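Local coordinates for surface antigen protein 2 (Candida albicans, PDB 4Y7S), which binds heme as a secreted hemophore and exchanges it with other CFEM proteins, probably in a cross-wall cascade, letting the fungus use iron from human hemoglobin, at residues D24-C29 against T75-L80; K28-C33 against N63-K68; V34-S39 against P55-A60. All blocks are in the same frame, centred on the assembly; numbering follows the deposited sequence.

Contact 1. Residues D24-C29 against T75-L80; sequences DQIPKC and TNFRKL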
ATOM      1  N   ASP A  24     -23.754   1.927 -12.050  1.00 23.49           N
ATOM      2  CA  ASP A  24     -25.114   2.377 -12.231  1.00 25.70           C
ATOM      3  C   ASP A  24     -25.872   2.660 -10.941  1.00 25.00           C
ATOM      4  O   ASP A  24     -26.891   3.235 -10.980  1.00 25.33           O
ATOM      5  CB  ASP A  24     -25.884   1.373 -13.047  1.00 36.19           C
ATOM      6  CG  ASP A  24     -25.414   1.307 -14.444  1.00 42.81           C
ATOM      7  OD1 ASP A  24     -24.923   2.300 -14.972  1.00 44.52           O
ATOM      8  OD2 ASP A  24     -25.529   0.253 -15.013  1.00 50.53           O
ATOM      9  N   GLN A  25     -25.358   2.225  -9.818  1.00 22.14           N
ATOM     10  CA  GLN A  25     -26.042   2.401  -8.562  1.00 23.76           C
ATOM     11  C   GLN A  25     -25.478   3.485  -7.682  1.00 22.53           C
ATOM     12  O   GLN A  25     -26.154   3.992  -6.864  1.00 24.14           O
ATOM     13  CB  GLN A  25     -26.089   1.106  -7.790  1.00 27.24           C
ATOM     14  CG  GLN A  25     -26.782  -0.057  -8.472  1.00 64.81           C
ATOM     15  CD  GLN A  25     -26.480  -1.363  -7.790  1.00 63.21           C
ATOM     16  OE1 GLN A  25     -25.528  -2.064  -8.149  1.00 57.33           O
ATOM     17  NE2 GLN A  25     -27.253  -1.679  -6.766  1.00 89.09           N
ATOM     18  N   ILE A  26     -24.227   3.829  -7.862  1.00 20.44           N
ATOM     19  CA  ILE A  26     -23.587   4.812  -6.986  1.00 19.98           C
ATOM     20  C   ILE A  26     -24.125   6.224  -7.228  1.00 21.24           C
ATOM     21  O   ILE A  26     -24.609   6.537  -8.319  1.00 21.74           O
ATOM     22  CB  ILE A  26     -22.040   4.836  -7.166  1.00 17.92           C
ATOM     23  CG1 ILE A  26     -21.669   4.971  -8.638  1.00 20.74           C
ATOM     24  CG2 ILE A  26     -21.417   3.592  -6.564  1.00 25.63           C
ATOM     25  CD1 ILE A  26     -20.156   5.110  -8.880  1.00 20.16           C
ATOM     26  N   PRO A  27     -24.025   7.090  -6.212  1.00 23.27           N
ATOM     27  CA  PRO A  27     -24.430   8.471  -6.462  1.00 23.41           C
ATOM     28  C   PRO A  27     -23.592   9.043  -7.582  1.00 22.19           C
ATOM     29  O   PRO A  27     -22.457   8.591  -7.815  1.00 20.32           O
ATOM     30  CB  PRO A  27     -24.197   9.166  -5.114  1.00 28.71           C
ATOM     31  CG  PRO A  27     -23.384   8.260  -4.316  1.00 29.30           C
ATOM     32  CD  PRO A  27     -23.616   6.877  -4.816  1.00 28.39           C
ATOM     33  N   LYS A  28     -24.174   9.972  -8.328  1.00 23.32           N
ATOM     34  CA  LYS A  28     -23.515  10.514  -9.515  1.00 22.58           C
ATOM     35  C   LYS A  28     -22.186  11.164  -9.176  1.00 21.85           C
ATOM     36  O   LYS A  28     -21.277  11.192 -10.011  1.00 20.89           O
ATOM     37  CB  LYS A  28     -24.426  11.519 -10.241  1.00 30.39           C
ATOM     38  CG  LYS A  28     -25.770  10.933 -10.679  1.00 47.38           C
ATOM     39  CD  LYS A  28     -25.603   9.596 -11.424  1.00 44.67           C
ATOM     40  CE  LYS A  28     -26.947   8.952 -11.772  1.00 50.17           C
ATOM     41  NZ  LYS A  28     -26.813   7.474 -12.020  1.00 45.45           N
ATOM     42  N   CYS A  29     -22.079  11.700  -7.967  1.00 22.79           N
ATOM     43  CA  CYS A  29     -20.863  12.384  -7.569  1.00 24.26           C
ATOM     44  C   CYS A  29     -19.672  11.430  -7.537  1.00 20.88           C
ATOM     45  O   CYS A  29     -18.545  11.866  -7.712  1.00 20.80           O
ATOM     46  CB  CYS A  29     -21.030  13.055  -6.210  1.00 24.68           C
ATOM     47  SG  CYS A  29     -21.405  11.966  -4.846  1.00 24.69           S
ATOM     48  N   THR A  75     -22.126   7.757   2.378  1.00 17.27           N
ATOM     49  CA  THR A  75     -22.593   6.552   3.047  1.00 19.20           C
ATOM     50  C   THR A  75     -23.084   5.481   2.053  1.00 27.67           C
ATOM     51  O   THR A  75     -22.732   4.305   2.162  1.00 21.03           O
ATOM     52  CB  THR A  75     -23.697   6.920   4.025  1.00 26.36           C
ATOM     53  OG1 THR A  75     -23.176   7.877   4.960  1.00 29.58           O
ATOM     54  CG2 THR A  75     -24.194   5.704   4.777  1.00 27.72           C
ATOM     55  N   ASN A  76     -23.888   5.897   1.082  1.00 24.22           N
ATOM     56  CA  ASN A  76     -24.389   4.986   0.063  1.00 19.06           C
ATOM     57  C   ASN A  76     -23.278   4.455  -0.842  1.00 22.56           C
ATOM     58  O   ASN A  76     -23.263   3.274  -1.198  1.00 14.97           O
ATOM     59  CB  ASN A  76     -25.480   5.683  -0.753  1.00 22.97           C
ATOM     60  CG  ASN A  76     -26.787   5.755  -0.012  1.00 25.81           C
ATOM     61  OD1 ASN A  76     -27.079   4.886   0.800  1.00 28.46           O
ATOM     62  ND2 ASN A  76     -27.560   6.824  -0.238  1.00 25.90           N
ATOM     63  N   PHE A  77     -22.340   5.310  -1.212  1.00 14.60           N
ATOM     64  CA  PHE A  77     -21.209   4.830  -1.977  1.00 15.14           C
ATOM     65  C   PHE A  77     -20.459   3.739  -1.195  1.00 20.52           C
ATOM     66  O   PHE A  77     -20.133   2.692  -1.752  1.00 17.37           O
ATOM     67  CB  PHE A  77     -20.223   5.929  -2.353  1.00 12.72           C
ATOM     68  CG  PHE A  77     -19.013   5.368  -3.012  1.00 15.41           C
ATOM     69  CD1 PHE A  77     -19.034   5.104  -4.380  1.00 18.70           C
ATOM     70  CD2 PHE A  77     -17.904   4.990  -2.264  1.00 17.93           C
ATOM     71  CE1 PHE A  77     -17.946   4.517  -5.005  1.00 24.40           C
ATOM     72  CE2 PHE A  77     -16.804   4.400  -2.881  1.00 17.06           C
ATOM     73  CZ  PHE A  77     -16.829   4.164  -4.252  1.00 18.53           C
ATOM     74  N   ARG A  78     -20.201   3.968   0.089  1.00 17.42           N
ATOM     75  CA  ARG A  78     -19.434   3.002   0.857  1.00 16.77           C
ATOM     76  C   ARG A  78     -20.193   1.671   1.002  1.00 26.47           C
ATOM     77  O   ARG A  78     -19.580   0.608   0.956  1.00 20.42           O
ATOM     78  CB  ARG A  78     -19.083   3.521   2.250  1.00 18.31           C
ATOM     79  CG  ARG A  78     -18.097   4.655   2.269  1.00 30.73           C
ATOM     80  CD  ARG A  78     -17.639   4.983   3.710  1.00 31.84           C
ATOM     81  NE  ARG A  78     -16.530   4.139   4.180  1.00 41.40           N
ATOM     82  CZ  ARG A  78     -15.822   4.377   5.288  1.00 36.82           C
ATOM     83  NH1 ARG A  78     -16.110   5.419   6.056  1.00 35.66           N
ATOM     84  NH2 ARG A  78     -14.837   3.564   5.639  1.00 28.20           N
ATOM     85  N   LYS A  79     -21.514   1.735   1.176  1.00 17.03           N
ATOM     86  CA  LYS A  79     -22.327   0.529   1.263  1.00 14.17           C
ATOM     87  C   LYS A  79     -22.232  -0.279  -0.013  1.00 13.76           C
ATOM     88  O   LYS A  79     -22.145  -1.494   0.035  1.00 18.60           O
ATOM     89  CB  LYS A  79     -23.783   0.881   1.529  1.00 15.79           C
ATOM     90  CG  LYS A  79     -24.014   1.305   2.955  1.00 23.66           C
ATOM     91  CD  LYS A  79     -25.511   1.524   3.284  1.00 27.42           C
ATOM     92  CE  LYS A  79     -25.673   1.905   4.760  1.00 30.59           C
ATOM     93  NZ  LYS A  79     -27.015   2.458   5.049  1.00 31.57           N
ATOM     94  N   LEU A  80     -22.256   0.391  -1.153  1.00 18.03           N
ATOM     95  CA  LEU A  80     -22.141  -0.315  -2.426  1.00 22.35           C
ATOM     96  C   LEU A  80     -20.744  -0.903  -2.644  1.00 21.07           C
ATOM     97  O   LEU A  80     -20.612  -2.035  -3.136  1.00 16.96           O
ATOM     98  CB  LEU A  80     -22.497   0.609  -3.579  1.00 20.21           C
ATOM     99  CG  LEU A  80     -23.988   0.853  -3.711  1.00 20.74           C
ATOM    100  CD1 LEU A  80     -24.202   2.118  -4.469  1.00 18.43           C
ATOM    101  CD2 LEU A  80     -24.675  -0.320  -4.395  1.00 25.86           C
TER

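Contact 2. Residues K28-C33 against N63-K68; sequences KCAQEC and NCVASK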
ATOM      1  N   LYS A  28     -24.174   9.972  -8.328  1.00 23.32           N
ATOM      2  CA  LYS A  28     -23.515  10.514  -9.515  1.00 22.58           C
ATOM      3  C   LYS A  28     -22.186  11.164  -9.176  1.00 21.85           C
ATOM      4  O   LYS A  28     -21.277  11.192 -10.011  1.00 20.89           O
ATOM      5  CB  LYS A  28     -24.426  11.519 -10.241  1.00 30.39           C
ATOM      6  CG  LYS A  28     -25.770  10.933 -10.679  1.00 47.38           C
ATOM      7  CD  LYS A  28     -25.603   9.596 -11.424  1.00 44.67           C
ATOM      8  CE  LYS A  28     -26.947   8.952 -11.772  1.00 50.17           C
ATOM      9  NZ  LYS A  28     -26.813   7.474 -12.020  1.00 45.45           N
ATOM     10  N   CYS A  29     -22.079  11.700  -7.967  1.00 22.79           N
ATOM     11  CA  CYS A  29     -20.863  12.384  -7.569  1.00 24.26           C
ATOM     12  C   CYS A  29     -19.672  11.430  -7.537  1.00 20.88           C
ATOM     13  O   CYS A  29     -18.545  11.866  -7.712  1.00 20.80           O
ATOM     14  CB  CYS A  29     -21.030  13.055  -6.210  1.00 24.68           C
ATOM     15  SG  CYS A  29     -21.405  11.966  -4.846  1.00 24.69           S
ATOM     16  N   ALA A  30     -19.924  10.129  -7.399  1.00 23.91           N
ATOM     17  CA  ALA A  30     -18.838   9.160  -7.272  1.00 19.05           C
ATOM     18  C   ALA A  30     -18.461   8.505  -8.585  1.00 25.36           C
ATOM     19  O   ALA A  30     -17.463   7.796  -8.644  1.00 20.11           O
ATOM     20  CB  ALA A  30     -19.214   8.087  -6.273  1.00 17.82           C
ATOM     21  N   GLN A  31     -19.229   8.745  -9.645  1.00 17.34           N
ATOM     22  CA  GLN A  31     -18.970   8.052 -10.909  1.00 20.02           C
ATOM     23  C   GLN A  31     -17.554   8.305 -11.446  1.00 29.13           C
ATOM     24  O   GLN A  31     -16.865   7.357 -11.840  1.00 22.04           O
ATOM     25  CB  GLN A  31     -20.004   8.432 -11.958  1.00 23.52           C
ATOM     26  CG  GLN A  31     -21.366   7.789 -11.671  1.00 25.65           C
ATOM     27  CD  GLN A  31     -22.400   8.066 -12.751  1.00 31.39           C
ATOM     28  OE1 GLN A  31     -23.337   7.297 -12.923  1.00 43.98           O
ATOM     29  NE2 GLN A  31     -22.226   9.158 -13.484  1.00 33.05           N
ATOM     30  N   GLU A  32     -17.091   9.552 -11.434  1.00 24.56           N
ATOM     31  CA  GLU A  32     -15.749   9.819 -11.948  1.00 21.13           C
ATOM     32  C   GLU A  32     -14.686   9.153 -11.080  1.00 22.61           C
ATOM     33  O   GLU A  32     -13.619   8.782 -11.564  1.00 23.02           O
ATOM     34  CB  GLU A  32     -15.463  11.334 -12.022  1.00 27.99           C
ATOM     35  CG  GLU A  32     -15.517  12.058 -10.671  1.00 31.44           C
ATOM     36  CD  GLU A  32     -15.236  13.574 -10.781  1.00 47.11           C
ATOM     37  OE1 GLU A  32     -14.155  13.971 -11.280  1.00 41.99           O
ATOM     38  OE2 GLU A  32     -16.113  14.371 -10.384  1.00 48.86           O
ATOM     39  N   CYS A  33     -14.994   8.986  -9.798  1.00 17.15           N
ATOM     40  CA  CYS A  33     -14.038   8.473  -8.843  1.00 20.94           C
ATOM     41  C   CYS A  33     -13.662   7.009  -9.117  1.00 21.03           C
ATOM     42  O   CYS A  33     -12.518   6.625  -8.883  1.00 18.31           O
ATOM     43  CB  CYS A  33     -14.591   8.637  -7.432  1.00 18.77           C
ATOM     44  SG  CYS A  33     -14.868  10.345  -7.004  1.00 26.35           S
ATOM     45  N   ASN A  63     -10.397   8.890  -1.745  1.00 17.27           N
ATOM     46  CA  ASN A  63     -10.058  10.303  -1.670  1.00 19.48           C
ATOM     47  C   ASN A  63     -10.948  11.123  -2.571  1.00 19.68           C
ATOM     48  O   ASN A  63     -11.393  12.202  -2.197  1.00 21.21           O
ATOM     49  CB  ASN A  63      -8.614  10.526  -2.076  1.00 21.01           C
ATOM     50  CG  ASN A  63      -7.661  10.264  -0.961  1.00 25.16           C
ATOM     51  OD1 ASN A  63      -8.023  10.332   0.214  1.00 30.43           O
ATOM     52  ND2 ASN A  63      -6.415   9.987  -1.312  1.00 30.55           N
ATOM     53  N   CYS A  64     -11.198  10.606  -3.770  1.00 18.62           N
ATOM     54  CA  CYS A  64     -12.047  11.292  -4.731  1.00 19.35           C
ATOM     55  C   CYS A  64     -13.508  11.383  -4.237  1.00 21.53           C
ATOM     56  O   CYS A  64     -14.135  12.440  -4.309  1.00 19.56           O
ATOM     57  CB  CYS A  64     -11.976  10.578  -6.087  1.00 22.53           C
ATOM     58  SG  CYS A  64     -13.033  11.296  -7.399  1.00 27.10           S
ATOM     59  N   VAL A  65     -14.042  10.281  -3.713  1.00 17.86           N
ATOM     60  CA  VAL A  65     -15.401  10.303  -3.201  1.00 16.71           C
ATOM     61  C   VAL A  65     -15.511  11.289  -2.035  1.00 17.10           C
ATOM     62  O   VAL A  65     -16.497  12.023  -1.935  1.00 21.28           O
ATOM     63  CB  VAL A  65     -15.860   8.897  -2.760  1.00 19.49           C
ATOM     64  CG1 VAL A  65     -17.136   8.961  -1.926  1.00 18.00           C
ATOM     65  CG2 VAL A  65     -16.050   7.992  -3.991  1.00 16.31           C
ATOM     66  N   ALA A  66     -14.522  11.300  -1.148  1.00 18.80           N
ATOM     67  CA  ALA A  66     -14.529  12.232  -0.033  1.00 20.23           C
ATOM     68  C   ALA A  66     -14.482  13.691  -0.478  1.00 25.13           C
ATOM     69  O   ALA A  66     -14.938  14.568   0.234  1.00 24.61           O
ATOM     70  CB  ALA A  66     -13.365  11.951   0.898  1.00 22.10           C
ATOM     71  N   SER A  67     -13.921  13.945  -1.649  1.00 22.76           N
ATOM     72  CA  SER A  67     -13.795  15.303  -2.162  1.00 25.50           C
ATOM     73  C   SER A  67     -15.053  15.728  -2.903  1.00 25.41           C
ATOM     74  O   SER A  67     -15.470  16.861  -2.834  1.00 27.80           O
ATOM     75  CB  SER A  67     -12.600  15.396  -3.105  1.00 30.67           C
ATOM     76  OG  SER A  67     -11.401  15.060  -2.428  1.00 54.68           O
ATOM     77  N   LYS A  68     -15.633  14.781  -3.623  1.00 22.98           N
ATOM     78  CA  LYS A  68     -16.728  15.056  -4.548  1.00 23.12           C
ATOM     79  C   LYS A  68     -18.122  14.802  -3.974  1.00 21.91           C
ATOM     80  O   LYS A  68     -19.114  15.296  -4.518  1.00 23.67           O
ATOM     81  CB  LYS A  68     -16.552  14.186  -5.801  1.00 22.00           C
ATOM     82  CG  LYS A  68     -15.246  14.381  -6.577  1.00 24.45           C
ATOM     83  CD  LYS A  68     -15.175  15.661  -7.337  1.00 35.73           C
ATOM     84  CE  LYS A  68     -13.821  15.765  -8.056  1.00 40.54           C
ATOM     85  NZ  LYS A  68     -13.560  17.159  -8.502  1.00 49.76           N
TER

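Contact 3. Residues V34-S39 against P55-A60; sequences VKQSTS and PNFTGA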
ATOM      1  N   VAL A  34     -14.600   6.203  -9.618  1.00 17.79           N
ATOM      2  CA  VAL A  34     -14.340   4.777  -9.818  1.00 16.36           C
ATOM      3  C   VAL A  34     -13.665   4.465 -11.156  1.00 23.70           C
ATOM      4  O   VAL A  34     -13.313   3.317 -11.418  1.00 23.63           O
ATOM      5  CB  VAL A  34     -15.634   3.934  -9.677  1.00 22.84           C
ATOM      6  CG1 VAL A  34     -16.254   4.149  -8.284  1.00 19.16           C
ATOM      7  CG2 VAL A  34     -16.647   4.240 -10.766  1.00 18.05           C
ATOM      8  N   LYS A  35     -13.478   5.491 -11.983  1.00 17.41           N
ATOM      9  CA  LYS A  35     -12.797   5.358 -13.271  1.00 21.59           C
ATOM     10  C   LYS A  35     -11.276   5.470 -13.115  1.00 29.32           C
ATOM     11  O   LYS A  35     -10.542   5.603 -14.095  1.00 27.99           O
ATOM     12  CB  LYS A  35     -13.311   6.419 -14.247  1.00 24.54           C
ATOM     13  CG  LYS A  35     -14.783   6.268 -14.599  1.00 25.87           C
ATOM     14  CD  LYS A  35     -15.230   7.350 -15.577  1.00 30.67           C
ATOM     15  CE  LYS A  35     -16.651   7.145 -16.045  1.00 34.81           C
ATOM     16  NZ  LYS A  35     -17.059   8.190 -17.023  1.00 42.42           N
ATOM     17  N   GLN A  36     -10.819   5.426 -11.869  1.00 24.25           N
ATOM     18  CA  GLN A  36      -9.406   5.425 -11.526  1.00 24.27           C
ATOM     19  C   GLN A  36      -8.641   4.367 -12.336  1.00 23.94           C
ATOM     20  O   GLN A  36      -9.102   3.232 -12.484  1.00 19.69           O
ATOM     21  CB  GLN A  36      -9.276   5.178 -10.020  1.00 24.06           C
ATOM     22  CG  GLN A  36      -7.878   5.145  -9.460  1.00 31.22           C
ATOM     23  CD  GLN A  36      -7.289   6.531  -9.393  1.00 40.38           C
ATOM     24  OE1 GLN A  36      -8.028   7.513  -9.226  1.00 29.54           O
ATOM     25  NE2 GLN A  36      -5.951   6.627  -9.475  1.00 33.73           N
ATOM     26  N   SER A  37      -7.476   4.730 -12.858  1.00 23.52           N
ATOM     27  CA  SER A  37      -6.653   3.782 -13.604  1.00 26.50           C
ATOM     28  C   SER A  37      -6.202   2.611 -12.742  1.00 26.98           C
ATOM     29  O   SER A  37      -5.850   2.791 -11.589  1.00 23.55           O
ATOM     30  CB  SER A  37      -5.427   4.479 -14.180  1.00 28.62           C
ATOM     31  OG  SER A  37      -4.561   3.517 -14.746  1.00 29.91           O
ATOM     32  N   THR A  38      -6.194   1.412 -13.311  1.00 22.46           N
ATOM     33  CA  THR A  38      -5.739   0.221 -12.589  1.00 20.58           C
ATOM     34  C   THR A  38      -4.281  -0.131 -12.889  1.00 22.25           C
ATOM     35  O   THR A  38      -3.755  -1.133 -12.398  1.00 24.78           O
ATOM     36  CB  THR A  38      -6.619  -0.991 -12.936  1.00 25.10           C
ATOM     37  OG1 THR A  38      -6.551  -1.238 -14.342  1.00 24.89           O
ATOM     38  CG2 THR A  38      -8.048  -0.724 -12.570  1.00 23.78           C
ATOM     39  N   SER A  39      -3.620   0.717 -13.671  1.00 30.62           N
ATOM     40  CA  SER A  39      -2.288   0.429 -14.189  1.00 36.50           C
ATOM     41  C   SER A  39      -1.181   0.423 -13.121  1.00 39.07           C
ATOM     42  O   SER A  39      -0.139  -0.190 -13.318  1.00 41.15           O
ATOM     43  CB  SER A  39      -1.957   1.445 -15.290  1.00 44.30           C
ATOM     44  OG  SER A  39      -1.915   2.766 -14.768  1.00 58.48           O
ATOM     45  N   PRO A  55      -4.567  -0.770  -1.670  1.00 18.04           N
ATOM     46  CA  PRO A  55      -4.892   0.550  -1.121  1.00 17.72           C
ATOM     47  C   PRO A  55      -4.484   1.728  -1.984  1.00 17.85           C
ATOM     48  O   PRO A  55      -5.120   2.766  -1.865  1.00 18.46           O
ATOM     49  CB  PRO A  55      -4.151   0.573   0.222  1.00 19.35           C
ATOM     50  CG  PRO A  55      -3.170  -0.506   0.167  1.00 20.89           C
ATOM     51  CD  PRO A  55      -3.717  -1.548  -0.749  1.00 19.57           C
ATOM     52  N   ASN A  56      -3.476   1.592  -2.843  1.00 18.77           N
ATOM     53  CA  ASN A  56      -3.147   2.692  -3.738  1.00 19.41           C
ATOM     54  C   ASN A  56      -4.326   2.954  -4.684  1.00 21.32           C
ATOM     55  O   ASN A  56      -4.555   4.077  -5.101  1.00 23.94           O
ATOM     56  CB  ASN A  56      -1.896   2.393  -4.564  1.00 28.31           C
ATOM     57  CG  ASN A  56      -1.373   3.623  -5.278  1.00 46.18           C
ATOM     58  OD1 ASN A  56      -1.260   4.693  -4.676  1.00 38.65           O
ATOM     59  ND2 ASN A  56      -1.063   3.486  -6.566  1.00 43.22           N
ATOM     60  N   PHE A  57      -5.074   1.909  -5.005  1.00 17.48           N
ATOM     61  CA  PHE A  57      -6.271   2.056  -5.830  1.00 16.80           C
ATOM     62  C   PHE A  57      -7.496   2.491  -5.002  1.00 18.49           C
ATOM     63  O   PHE A  57      -8.141   3.497  -5.313  1.00 17.59           O
ATOM     64  CB  PHE A  57      -6.576   0.746  -6.566  1.00 18.18           C
ATOM     65  CG  PHE A  57      -7.764   0.839  -7.475  1.00 17.00           C
ATOM     66  CD1 PHE A  57      -7.630   1.352  -8.771  1.00 22.06           C
ATOM     67  CD2 PHE A  57      -9.014   0.450  -7.042  1.00 15.80           C
ATOM     68  CE1 PHE A  57      -8.734   1.452  -9.620  1.00 19.05           C
ATOM     69  CE2 PHE A  57     -10.128   0.556  -7.889  1.00 20.45           C
ATOM     70  CZ  PHE A  57      -9.980   1.057  -9.175  1.00 17.68           C
ATOM     71  N   THR A  58      -7.822   1.751  -3.944  1.00 18.55           N
ATOM     72  CA  THR A  58      -9.014   2.073  -3.162  1.00 17.04           C
ATOM     73  C   THR A  58      -8.883   3.445  -2.508  1.00 14.12           C
ATOM     74  O   THR A  58      -9.871   4.136  -2.316  1.00 16.56           O
ATOM     75  CB  THR A  58      -9.292   1.039  -2.063  1.00 13.68           C
ATOM     76  OG1 THR A  58      -8.257   1.100  -1.085  1.00 15.57           O
ATOM     77  CG2 THR A  58      -9.401  -0.373  -2.645  1.00 17.81           C
ATOM     78  N   GLY A  59      -7.668   3.809  -2.122  1.00 15.32           N
ATOM     79  CA  GLY A  59      -7.429   5.086  -1.458  1.00 16.44           C
ATOM     80  C   GLY A  59      -7.650   6.246  -2.417  1.00 16.77           C
ATOM     81  O   GLY A  59      -8.165   7.301  -2.044  1.00 17.35           O
ATOM     82  N   ALA A  60      -7.252   6.048  -3.669  1.00 16.91           N
ATOM     83  CA  ALA A  60      -7.471   7.074  -4.676  1.00 17.79           C
ATOM     84  C   ALA A  60      -8.966   7.247  -4.908  1.00 16.68           C
ATOM     85  O   ALA A  60      -9.458   8.374  -4.971  1.00 17.44           O
ATOM     86  CB  ALA A  60      -6.761   6.715  -5.990  1.00 18.77           C
TER
HETATM   87  O   HOH W   1      -4.213   4.287  -7.961  1.00 38.93           O

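Contact 1. Residues D24-C29 against T75-L80
Ile26 turns CG2 beside its backbone N, anti to the carbonyl carbon, while Phe77 swings CG anti to its own backbone N (chi1 174°), and with these torsions the methyl meets the ring. The contact belongs to the helical basket of the CFEM domain, where the irregular chain at 24-29 lies against one side of helix 72-87. The backbones approach closest at Ile26 and Phe77, whose CA atoms are 5.5 Å apart. The two side chains lie side by side and point the same way. Ile26 CG2 meets Phe77 CD1 at 3.6 Å, reaching the ring obliquely near CD1 and CE1. The same methyl also touches Leu80 CD1 at 3.8 Å, about one helical turn further along, so it touches an aromatic and an aliphatic group of the same helix. The two methyls of Leu80 take different partners. CD1 packs on the backbone of Gln25 and on Ile26 CA, whereas CD2 meets the side chain of Gln25 at CB, CD and NE2. Gln25 and Leu80 cross obliquely. Pro27 adds a looser touch, its CD standing 4.1 Å from Phe77 N, and its ring also rests on Asp73 earlier in the same helix. The pairs Ile26-Phe77, Ile26-Leu80 and Pro27-Phe77 are apolar, with the Gln25 amide against Leu80 beside them; 267 Å² is buried over both sides. Deeper in the basket the Phe77 ring packs on Val61 and Val65 of helix 55-68, and therefore bridges that helix and the loop. The amide nitrogen Gln25 NE2 lies 3.8 Å from Leu80 CD2.

Contact 2. Residues K28-C33 against N63-K68
The chain at 28-33 coils with helical torsions alongside the last turns of helix 55-68, bringing the CA atoms of Cys33 and Cys64, and of Ala30 and Val65, to 5.4 Å in each pair. One of the disulfides of the CFEM helical basket lies here, in a fold stabilised by four such bridges formed by its eight signature cysteines. Cys33 SG and Cys64 SG are bonded at 2.1 Å with a chi3 of -69°. Cys64 sends its sulfur anti to the backbone N (chi1 178°), whereas that of Cys33 lies beside its own N. On one side of the bridge, Val65 CG2 packs against Cys33 CB and Ala30 CB, forming a buried apolar patch continued by Phe77 of helix 72-87. Glu32 and Lys68, both exposed, cross at about a right angle. The carboxylate touches the lysine's aliphatic chain, and the charges stay beyond salt-bridge range, with Glu32 OE2 4.2 Å from Lys68 NZ, though an attraction may still act over this distance. Cys29, itself bridged to Cys69 just after the helix, brings CB to 3.4 Å from the backbone oxygen Lys68 O.

Contact 3. Residues V34-S39 against P55-A60
Part of the CFEM helical basket near the heme site but not in it, this contact lays the irregular chain 34-39 over the first turns of helix 55-68; the side chain of Thr38 is about 8 Å from that of the axial heme ligand Asp47. Phe57 carries much of it. Its CG is anti to the backbone N (chi1 -178°), and the CD1-CE1 edge of the ring points to the loop. Two backbone oxygens approach this edge: Gln36 O stands 3.4 Å from Phe57 CE1, and Ser37 O, in the ring plane, 3.6 Å from Phe57 CD1. Gln36 slides past the ring in the opposite direction, with CB and CG against CE1 and its amide plane turned 76° from the ring. The bend at chi2 (74°) carries CD over the helix, where it meets Ala60 CB at 3.4 Å. A water accepts a weak hydrogen bond from Gln36 NE2 and donates one to Asn56 O. Thr38 CG2 reaches Phe57 CE1 obliquely. Asp24 of the second subunit packs on Ala60 and accepts a hydrogen bond from Asn56 ND2. Within the chain, Phe57 and Thr38 both touch Leu51, so helix 48-53, which follows Asp47, borders the contact.

From the N terminus, the chain leaves helix 19-22 and supplies the first side of all three contacts in one continuous run, 24-39. Contact 1 closes the longest loop, out to helix 72-87. Contact 2, sharing Lys28 and Cys29 with it, closes a shorter one at the end of helix 55-68, and contact 3 nests inside both, at the start of that helix. The run thus follows helix 55-68 backwards, from its C-terminal to its N-terminal turns. Phe77 connects the contacts, touching Ala30 of contact 2 and Val34 of contact 3. Together they tie the long loop to two successive helices of the basket.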